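PDB 5GKD: AlyGC from Glaciecola chathamensis, which cleaves the polysaccharide alginate as a lyase of polysaccharide lyase family 6, probably by beta-elimination. Local coordinates for residues L397-A402 against V410-E415; R273-E278 against E312-V317; L345-Q350 against A386-Q391. All coordinates share one frame; numbering follows the deposited sequence.

Interaction 1: L397-A402 against V410-E415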
loop_
_atom_site.group_PDB
_atom_site.type_symbol
_atom_site.label_atom_id
_atom_site.label_comp_id
_atom_site.label_asym_id
_atom_site.label_seq_id
_atom_site.Cartn_x
_atom_site.Cartn_y
_atom_site.Cartn_z
ATOM N N LEU A 397 16.578 45.961 2.312
ATOM C CA LEU A 397 16.561 45.816 0.866
ATOM C C LEU A 397 17.717 46.566 0.208
ATOM O O LEU A 397 18.155 47.617 0.686
ATOM C CB LEU A 397 15.240 46.308 0.286
ATOM C CG LEU A 397 13.947 45.729 0.861
ATOM C CD1 LEU A 397 12.762 46.329 0.138
ATOM C CD2 LEU A 397 13.939 44.216 0.761
ATOM N N LEU A 398 18.176 46.022 -0.923
ATOM C CA LEU A 398 19.256 46.617 -1.699
ATOM C C LEU A 398 18.740 47.705 -2.630
ATOM O O LEU A 398 17.723 47.530 -3.307
ATOM C CB LEU A 398 19.965 45.541 -2.525
ATOM C CG LEU A 398 20.786 44.517 -1.752
ATOM C CD1 LEU A 398 21.190 43.375 -2.670
ATOM C CD2 LEU A 398 22.007 45.190 -1.154
ATOM N N TYR A 399 19.465 48.821 -2.679
ATOM C CA TYR A 399 19.185 49.942 -3.563
ATOM C C TYR A 399 20.462 50.429 -4.231
ATOM O O TYR A 399 21.543 50.358 -3.641
ATOM C CB TYR A 399 18.548 51.108 -2.794
ATOM C CG TYR A 399 17.179 50.794 -2.258
ATOM C CD1 TYR A 399 17.019 50.191 -1.014
ATOM C CD2 TYR A 399 16.046 51.104 -2.987
ATOM C CE1 TYR A 399 15.761 49.904 -0.511
ATOM C CE2 TYR A 399 14.794 50.818 -2.504
ATOM C CZ TYR A 399 14.651 50.215 -1.268
ATOM O OH TYR A 399 13.386 49.942 -0.811
ATOM N N PRO A 400 20.372 50.930 -5.461
ATOM C CA PRO A 400 21.514 51.631 -6.059
ATOM C C PRO A 400 22.012 52.740 -5.139
ATOM O O PRO A 400 21.224 53.450 -4.514
ATOM C CB PRO A 400 20.941 52.213 -7.358
ATOM C CG PRO A 400 19.702 51.425 -7.643
ATOM C CD PRO A 400 19.158 51.034 -6.294
ATOM N N GLU A 401 23.339 52.872 -5.047
ATOM C CA GLU A 401 23.924 53.995 -4.317
ATOM C C GLU A 401 23.460 55.325 -4.889
ATOM O O GLU A 401 23.215 56.277 -4.144
ATOM C CB GLU A 401 25.450 53.931 -4.349
ATOM C CG GLU A 401 26.029 52.693 -3.711
ATOM C CD GLU A 401 27.430 52.864 -3.198
ATOM O OE1 GLU A 401 28.244 53.568 -3.833
ATOM O OE2 GLU A 401 27.745 52.253 -2.158
ATOM N N ALA A 402 23.357 55.411 -6.207
ATOM C CA ALA A 402 23.034 56.673 -6.862
ATOM C C ALA A 402 21.553 56.984 -6.706
ATOM O O ALA A 402 20.703 56.171 -7.077
ATOM C CB ALA A 402 23.400 56.614 -8.346
ATOM N N VAL A 410 12.446 49.304 -7.192
ATOM C CA VAL A 410 11.531 49.344 -6.064
ATOM C C VAL A 410 11.685 50.660 -5.293
ATOM O O VAL A 410 12.775 51.228 -5.189
ATOM C CB VAL A 410 11.836 48.090 -5.208
ATOM C CG1 VAL A 410 12.341 48.419 -3.837
ATOM C CG2 VAL A 410 10.709 47.068 -5.242
ATOM N N SER A 411 10.573 51.153 -4.755
ATOM C CA SER A 411 10.570 52.321 -3.884
ATOM C C SER A 411 11.403 52.102 -2.623
ATOM O O SER A 411 11.492 50.995 -2.080
ATOM C CB SER A 411 9.135 52.664 -3.488
ATOM O OG SER A 411 9.123 53.673 -2.505
ATOM N N THR A 412 12.003 53.195 -2.140
ATOM C CA THR A 412 12.746 53.167 -0.883
ATOM C C THR A 412 11.850 53.094 0.351
ATOM O O THR A 412 12.362 52.817 1.442
ATOM C CB THR A 412 13.636 54.411 -0.742
ATOM O OG1 THR A 412 12.825 55.590 -0.852
ATOM C CG2 THR A 412 14.739 54.437 -1.786
ATOM N N GLN A 413 10.548 53.363 0.229
ATOM C CA GLN A 413 9.696 53.325 1.420
ATOM C C GLN A 413 9.136 51.943 1.755
ATOM O O GLN A 413 8.412 51.821 2.744
ATOM C CB GLN A 413 8.519 54.302 1.261
ATOM C CG GLN A 413 8.929 55.750 1.354
ATOM C CD GLN A 413 9.028 56.411 0.008
ATOM O OE1 GLN A 413 10.038 56.347 -0.646
ATOM N NE2 GLN A 413 7.982 57.074 -0.404
ATOM N N LEU A 414 9.474 50.905 1.006
ATOM C CA LEU A 414 9.050 49.566 1.391
ATOM C C LEU A 414 9.541 49.251 2.799
ATOM O O LEU A 414 10.640 49.648 3.193
ATOM C CB LEU A 414 9.578 48.528 0.413
ATOM C CG LEU A 414 8.907 48.360 -0.950
ATOM C CD1 LEU A 414 9.636 47.304 -1.719
ATOM C CD2 LEU A 414 7.442 48.004 -0.796
ATOM N N GLU A 415 8.701 48.562 3.571
ATOM C CA GLU A 415 9.062 48.086 4.905
ATOM C C GLU A 415 8.608 46.639 5.034
ATOM O O GLU A 415 7.468 46.364 5.425
ATOM C CB GLU A 415 8.442 48.961 5.994
ATOM C CG GLU A 415 8.885 50.411 5.912
ATOM C CD GLU A 415 8.555 51.205 7.159
ATOM O OE1 GLU A 415 9.428 51.979 7.618
ATOM O OE2 GLU A 415 7.427 51.059 7.679
#
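Tyr399 projects from the short strand 398-400 to the type I turn Ser411-Leu414, tying together two pieces of chain on a flank of the N-terminal right-handed parallel beta-helix that marks the pectate lyase-like clan. Strands 246-253 and 271-278 of that helix contribute side chains that touch Leu397 and Leu414.

The polar evidence centres on the phenol. Tyr399 OH donates to Ser411 O at 2.5 Å, a short bond that meets the carbonyl at a C=O...donor angle of 131°, with the donor tilted from the carbonyl plane. The acceptor lies in the plane of the ring, at its edge, and Val410 O approaches the same ring near its plane, 3.4 Å from Tyr399 CE2. Asn395 ND2 is a second partner of the hydroxyl and also bonds Leu414 O, so one amide links the tyrosine to the far end of the turn. Ser411 OG accepts from Gln413 N at 3.1 Å, which makes an ST turn inside the type I turn.

The aromatic contact is a CH-pi interaction. Thr412 CG2 sits 4.1 Å from the centroid of the Tyr399 ring and 29° off its normal, hence displaced from the centre towards CE2 and CD2. With chi1 at 56° placing OG1 between the backbone N and the carbonyl carbon, CG2 is the branch turned to the ring.

Purely apolar contacts complete the interface. Val410 CG1 packs 3.7 Å from Tyr399 CE2. The Leu397 and Leu414 side chains cross at about a right angle, and Leu397 CD1 touches Leu414 CD1 at 3.8 Å and Leu414 CB at 3.9 Å.

Interaction 2: R273-E278 against E312-V317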
loop_
_atom_site.group_PDB
_atom_site.type_symbol
_atom_site.label_atom_id
_atom_site.label_comp_id
_atom_site.label_asym_id
_atom_site.label_seq_id
_atom_site.Cartn_x
_atom_site.Cartn_y
_atom_site.Cartn_z
ATOM N N ARG A 273 4.017 45.342 -9.866
ATOM C CA ARG A 273 4.742 46.577 -9.637
ATOM C C ARG A 273 5.343 46.601 -8.242
ATOM O O ARG A 273 4.792 46.051 -7.287
ATOM C CB ARG A 273 3.852 47.814 -9.817
ATOM C CG ARG A 273 2.763 47.905 -8.792
ATOM C CD ARG A 273 2.160 49.296 -8.683
ATOM N NE ARG A 273 1.583 49.750 -9.937
ATOM C CZ ARG A 273 0.279 49.927 -10.154
ATOM N NH1 ARG A 273 -0.620 49.704 -9.190
ATOM N NH2 ARG A 273 -0.116 50.347 -11.350
ATOM N N ASN A 274 6.499 47.250 -8.150
ATOM C CA ASN A 274 7.149 47.554 -6.878
ATOM C C ASN A 274 7.446 46.300 -6.047
ATOM O O ASN A 274 7.392 46.336 -4.822
ATOM C CB ASN A 274 6.312 48.547 -6.065
ATOM C CG ASN A 274 7.158 49.353 -5.120
ATOM O OD1 ASN A 274 8.248 49.759 -5.481
ATOM N ND2 ASN A 274 6.686 49.552 -3.888
ATOM N N ASN A 275 7.780 45.188 -6.691
ATOM C CA ASN A 275 8.193 43.980 -5.993
ATOM C C ASN A 275 9.714 43.833 -5.983
ATOM O O ASN A 275 10.396 44.151 -6.959
ATOM C CB ASN A 275 7.570 42.735 -6.633
ATOM C CG ASN A 275 6.063 42.789 -6.656
ATOM O OD1 ASN A 275 5.400 42.604 -5.626
ATOM N ND2 ASN A 275 5.507 43.043 -7.829
ATOM N N TYR A 276 10.232 43.286 -4.887
ATOM C CA TYR A 276 11.662 43.112 -4.676
ATOM C C TYR A 276 12.000 41.628 -4.635
ATOM O O TYR A 276 11.420 40.884 -3.837
ATOM C CB TYR A 276 12.093 43.800 -3.375
ATOM C CG TYR A 276 13.559 43.669 -3.050
ATOM C CD1 TYR A 276 14.055 42.544 -2.391
ATOM C CD2 TYR A 276 14.447 44.670 -3.398
ATOM C CE1 TYR A 276 15.389 42.439 -2.087
ATOM C CE2 TYR A 276 15.775 44.575 -3.103
ATOM C CZ TYR A 276 16.245 43.462 -2.451
ATOM O OH TYR A 276 17.567 43.391 -2.152
ATOM N N LEU A 277 12.961 41.216 -5.465
ATOM C CA LEU A 277 13.302 39.814 -5.698
ATOM C C LEU A 277 14.817 39.647 -5.625
ATOM O O LEU A 277 15.555 40.290 -6.379
ATOM C CB LEU A 277 12.777 39.339 -7.064
ATOM C CG LEU A 277 11.267 39.365 -7.343
ATOM C CD1 LEU A 277 10.759 40.734 -7.720
ATOM C CD2 LEU A 277 10.887 38.372 -8.433
ATOM N N GLU A 278 15.281 38.781 -4.727
ATOM C CA GLU A 278 16.703 38.628 -4.468
ATOM C C GLU A 278 17.056 37.165 -4.278
ATOM O O GLU A 278 16.387 36.448 -3.539
ATOM C CB GLU A 278 17.146 39.411 -3.217
ATOM C CG GLU A 278 18.624 39.286 -2.918
ATOM C CD GLU A 278 19.054 40.072 -1.689
ATOM O OE1 GLU A 278 18.255 40.881 -1.173
ATOM O OE2 GLU A 278 20.198 39.878 -1.233
ATOM N N GLU A 312 6.343 46.840 -13.769
ATOM C CA GLU A 312 7.118 48.060 -13.612
ATOM C C GLU A 312 7.659 48.206 -12.200
ATOM O O GLU A 312 7.088 47.703 -11.235
ATOM C CB GLU A 312 6.305 49.317 -14.011
ATOM C CG GLU A 312 5.297 49.781 -12.995
ATOM C CD GLU A 312 4.217 50.676 -13.590
ATOM O OE1 GLU A 312 4.380 51.162 -14.743
ATOM O OE2 GLU A 312 3.196 50.865 -12.894
ATOM N N ASN A 313 8.796 48.890 -12.107
ATOM C CA ASN A 313 9.432 49.241 -10.832
ATOM C C ASN A 313 9.695 48.035 -9.935
ATOM O O ASN A 313 9.646 48.135 -8.713
ATOM C CB ASN A 313 8.610 50.293 -10.099
ATOM C CG ASN A 313 8.679 51.633 -10.794
ATOM O OD1 ASN A 313 7.776 52.008 -11.524
ATOM N ND2 ASN A 313 9.780 52.342 -10.591
ATOM N N ASN A 314 10.019 46.899 -10.526
ATOM C CA ASN A 314 10.514 45.779 -9.752
ATOM C C ASN A 314 12.039 45.777 -9.713
ATOM O O ASN A 314 12.717 46.208 -10.650
ATOM C CB ASN A 314 9.975 44.473 -10.334
ATOM C CG ASN A 314 8.470 44.481 -10.413
ATOM O OD1 ASN A 314 7.786 44.427 -9.385
ATOM N ND2 ASN A 314 7.941 44.619 -11.616
ATOM N N THR A 315 12.577 45.293 -8.608
ATOM C CA THR A 315 14.013 45.153 -8.433
ATOM C C THR A 315 14.356 43.676 -8.429
ATOM O O THR A 315 13.742 42.896 -7.699
ATOM C CB THR A 315 14.480 45.804 -7.135
ATOM O OG1 THR A 315 14.343 47.220 -7.249
ATOM C CG2 THR A 315 15.933 45.424 -6.853
ATOM N N LEU A 316 15.322 43.285 -9.246
ATOM C CA LEU A 316 15.710 41.886 -9.355
ATOM C C LEU A 316 17.216 41.802 -9.167
ATOM O O LEU A 316 17.978 42.186 -10.061
ATOM C CB LEU A 316 15.272 41.295 -10.696
ATOM C CG LEU A 316 13.754 41.247 -10.920
ATOM C CD1 LEU A 316 13.244 42.469 -11.629
ATOM C CD2 LEU A 316 13.326 39.983 -11.690
ATOM N N VAL A 317 17.641 41.302 -8.009
ATOM C CA VAL A 317 19.053 41.181 -7.666
ATOM C C VAL A 317 19.424 39.708 -7.656
ATOM O O VAL A 317 18.821 38.917 -6.916
ATOM C CB VAL A 317 19.361 41.814 -6.304
ATOM C CG1 VAL A 317 20.840 41.714 -6.004
ATOM C CG2 VAL A 317 18.912 43.231 -6.265
#
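Arg273 runs beside Glu312, both side chains pointing the same way, and NE forms a long salt bridge of 3.5 Å to Glu312 OE2. The oxygen lies at the guanidinium edge, and the groups are nearly coplanar. At Asn274, whose positive phi recurs in Asn313, the backbone N donates to Glu312 O at 3.2 Å; OD1 is engaged by Ser411 N.

Asn275 lies alongside Asn314 with their amide planes 6° apart, chi2 being nearly the same in both (-75° and -70°). Asn314 OD1 takes two donors, Asn275 N at 2.8 Å and Asn275 ND2 at 3.1 Å. With Asn275 OD1 accepting from Asn250 N, and Asn344 OD1 from Asn314 N, the amides form an asparagine ladder, a hallmark of parallel beta-helices. Asn275 O then accepts from Thr315 N at 3.0 Å, where the parallel pairing resumes beyond Asn274 and Asn313.

Tyr276 CD2 touches Thr315 CG2 at 3.8 Å, approached obliquely, while its OH donates to Glu278 OE1 from above the carboxylate plane. Leu277 is bonded through both backbone groups: N to Thr315 O at 2.9 Å, and O from Val317 N at 2.8 Å. Glu278 pairs with Val317, and its OE2 forms a salt bridge with Arg392.

Interaction 3: L345-Q350 against A386-Q391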
loop_
_atom_site.group_PDB
_atom_site.type_symbol
_atom_site.label_atom_id
_atom_site.label_comp_id
_atom_site.label_asym_id
_atom_site.label_seq_id
_atom_site.Cartn_x
_atom_site.Cartn_y
_atom_site.Cartn_z
ATOM N N LEU A 345 14.727 47.233 -12.441
ATOM C CA LEU A 345 16.143 47.255 -12.113
ATOM C C LEU A 345 16.621 45.823 -11.963
ATOM O O LEU A 345 16.100 45.072 -11.132
ATOM C CB LEU A 345 16.407 48.053 -10.835
ATOM C CG LEU A 345 17.811 47.955 -10.232
ATOM C CD1 LEU A 345 18.855 48.638 -11.086
ATOM C CD2 LEU A 345 17.832 48.555 -8.834
ATOM N N ILE A 346 17.611 45.460 -12.767
ATOM C CA ILE A 346 18.187 44.125 -12.796
ATOM C C ILE A 346 19.672 44.276 -12.522
ATOM O O ILE A 346 20.394 44.884 -13.319
ATOM C CB ILE A 346 17.956 43.429 -14.149
ATOM C CG1 ILE A 346 16.468 43.365 -14.494
ATOM C CG2 ILE A 346 18.569 42.058 -14.134
ATOM C CD1 ILE A 346 16.181 42.820 -15.884
ATOM N N VAL A 347 20.123 43.741 -11.401
ATOM C CA VAL A 347 21.527 43.728 -11.036
ATOM C C VAL A 347 21.905 42.277 -10.814
ATOM O O VAL A 347 21.340 41.610 -9.938
ATOM C CB VAL A 347 21.814 44.568 -9.784
ATOM C CG1 VAL A 347 23.306 44.518 -9.468
ATOM C CG2 VAL A 347 21.344 45.991 -9.978
ATOM N N ASN A 348 22.855 41.788 -11.598
ATOM C CA ASN A 348 23.238 40.384 -11.566
ATOM C C ASN A 348 24.750 40.308 -11.653
ATOM O O ASN A 348 25.340 40.909 -12.553
ATOM C CB ASN A 348 22.577 39.633 -12.732
ATOM C CG ASN A 348 22.654 38.138 -12.592
ATOM O OD1 ASN A 348 23.633 37.604 -12.098
ATOM N ND2 ASN A 348 21.622 37.451 -13.045
ATOM N N ASP A 349 25.381 39.588 -10.731
ATOM C CA ASP A 349 26.830 39.450 -10.760
ATOM C C ASP A 349 27.297 38.174 -11.463
ATOM O O ASP A 349 28.457 37.781 -11.310
ATOM C CB ASP A 349 27.402 39.530 -9.338
ATOM C CG ASP A 349 26.883 38.438 -8.417
ATOM O OD1 ASP A 349 26.599 37.317 -8.873
ATOM O OD2 ASP A 349 26.769 38.705 -7.205
ATOM N N GLN A 350 26.429 37.515 -12.225
ATOM C CA GLN A 350 26.797 36.270 -12.886
ATOM C C GLN A 350 27.169 36.466 -14.350
ATOM O O GLN A 350 27.392 35.483 -15.057
ATOM C CB GLN A 350 25.670 35.243 -12.757
ATOM C CG GLN A 350 25.596 34.592 -11.385
ATOM C CD GLN A 350 26.942 34.019 -10.934
ATOM O OE1 GLN A 350 27.384 32.976 -11.430
ATOM N NE2 GLN A 350 27.599 34.707 -9.991
ATOM N N ALA A 386 24.544 50.669 -16.793
ATOM C CA ALA A 386 25.226 51.681 -16.000
ATOM C C ALA A 386 26.086 51.014 -14.944
ATOM O O ALA A 386 25.898 49.844 -14.608
ATOM C CB ALA A 386 24.239 52.649 -15.337
ATOM N N ASP A 387 27.031 51.782 -14.422
ATOM C CA ASP A 387 27.812 51.369 -13.270
ATOM C C ASP A 387 26.921 51.458 -12.036
ATOM O O ASP A 387 26.629 52.550 -11.551
ATOM C CB ASP A 387 29.046 52.254 -13.134
ATOM C CG ASP A 387 30.018 51.736 -12.106
ATOM O OD1 ASP A 387 29.663 50.789 -11.381
ATOM O OD2 ASP A 387 31.138 52.275 -12.024
ATOM N N ILE A 388 26.463 50.313 -11.537
ATOM C CA ILE A 388 25.544 50.256 -10.409
ATOM C C ILE A 388 26.245 49.554 -9.264
ATOM O O ILE A 388 26.812 48.475 -9.455
ATOM C CB ILE A 388 24.243 49.510 -10.763
ATOM C CG1 ILE A 388 23.546 50.141 -11.963
ATOM C CG2 ILE A 388 23.303 49.473 -9.562
ATOM C CD1 ILE A 388 22.381 49.310 -12.454
ATOM N N THR A 389 26.203 50.143 -8.073
ATOM C CA THR A 389 26.602 49.399 -6.887
ATOM C C THR A 389 25.468 49.466 -5.872
ATOM O O THR A 389 24.954 50.544 -5.558
ATOM C CB THR A 389 27.950 49.889 -6.321
ATOM O OG1 THR A 389 27.741 50.662 -5.142
ATOM C CG2 THR A 389 28.716 50.724 -7.343
ATOM N N MET A 390 25.030 48.303 -5.419
ATOM C CA MET A 390 23.877 48.202 -4.538
ATOM C C MET A 390 24.330 48.273 -3.089
ATOM O O MET A 390 25.390 47.761 -2.733
ATOM C CB MET A 390 23.136 46.888 -4.793
ATOM C CG MET A 390 22.690 46.723 -6.227
ATOM S SD MET A 390 21.385 47.883 -6.644
ATOM C CE MET A 390 19.953 46.958 -6.151
ATOM N N GLN A 391 23.537 48.921 -2.254
ATOM C CA GLN A 391 23.796 48.846 -0.827
ATOM C C GLN A 391 22.488 48.672 -0.081
ATOM O O GLN A 391 21.451 49.185 -0.494
ATOM C CB GLN A 391 24.549 50.064 -0.314
ATOM C CG GLN A 391 23.752 51.307 -0.220
ATOM C CD GLN A 391 24.555 52.404 0.456
ATOM O OE1 GLN A 391 24.104 53.542 0.554
ATOM N NE2 GLN A 391 25.758 52.065 0.922
#
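Where Leu345 and Val347 meet Ile388 and Met390 no flat group takes part, for the four side chains that touch hold neither a ring nor an amide. The planar groups lie further along 345-350, in the turn after the strand. There Gln350 NE2 bonds Asp349 OD1 at 3.0 Å; the oxygen lies in the amide plane of Gln350, whereas the nitrogen comes to the anti side of the carboxylate, 31° out of its plane. Asn348 OD1 accepts from Gln350 N at 2.8 Å, an Asx turn just beyond the end of strand 339-347.

The apolar contact joins that strand, part of a parallel beta-helix coil, to the segment leading into strand 390-392. Leu345 uses both branches: CD1 slides past the Ile388 side chain, which runs in the opposite direction, and touches its CD1 at 3.8 Å, while CD2 meets Met390 CE at 3.8 Å, tip to tip. Met390 is bent at chi2 and chi3, and chi3 (-88°) turns CE towards Leu345. Val347 CG2 faces Met390 SD at 3.8 Å and Ile388 CG2 at 4.0 Å, and its CG1 lies 4.0 Å from Met390 CG.

Around this group, Leu370 of strand 364-372 touches Ile388, and Pro400 touches both Leu345 and Met390, extending the apolar patch to the neighbouring hairpin strand. With methyl and methylene carbons and one thioether sulfur as the meeting atoms and about 197 Å² buried, cohesion across the segments rests on dispersion and exclusion of water, and shape rather than directional bonding sets how the side chains fit.

How the interactions relate
Interaction 2 is the coil-to-coil pairing of the N-terminal beta-helix, and interactions 1 and 3 attach the chain after its last coils to a flank of it. Interactions 1 and 2 have centres about 10 Å apart and are joined by probable hydrogen bonds from Ser411 N to Asn274 OD1 and from Val410 N to Thr315 OG1, both 2.8 Å. Interactions 2 and 3 share neighbouring strands, with Leu316 N 2.7 Å from Leu345 O. Interactions 1 and 3 meet in the antiparallel pair 390-392 and 398-400, where Gln391 N lies 2.8 Å from Tyr399 O. None of their residues belongs to the calcium site (Asn180, Glu183, Glu212, Glu214) or the carbonate pocket (Glu214, Arg240, Arg264, Tyr303).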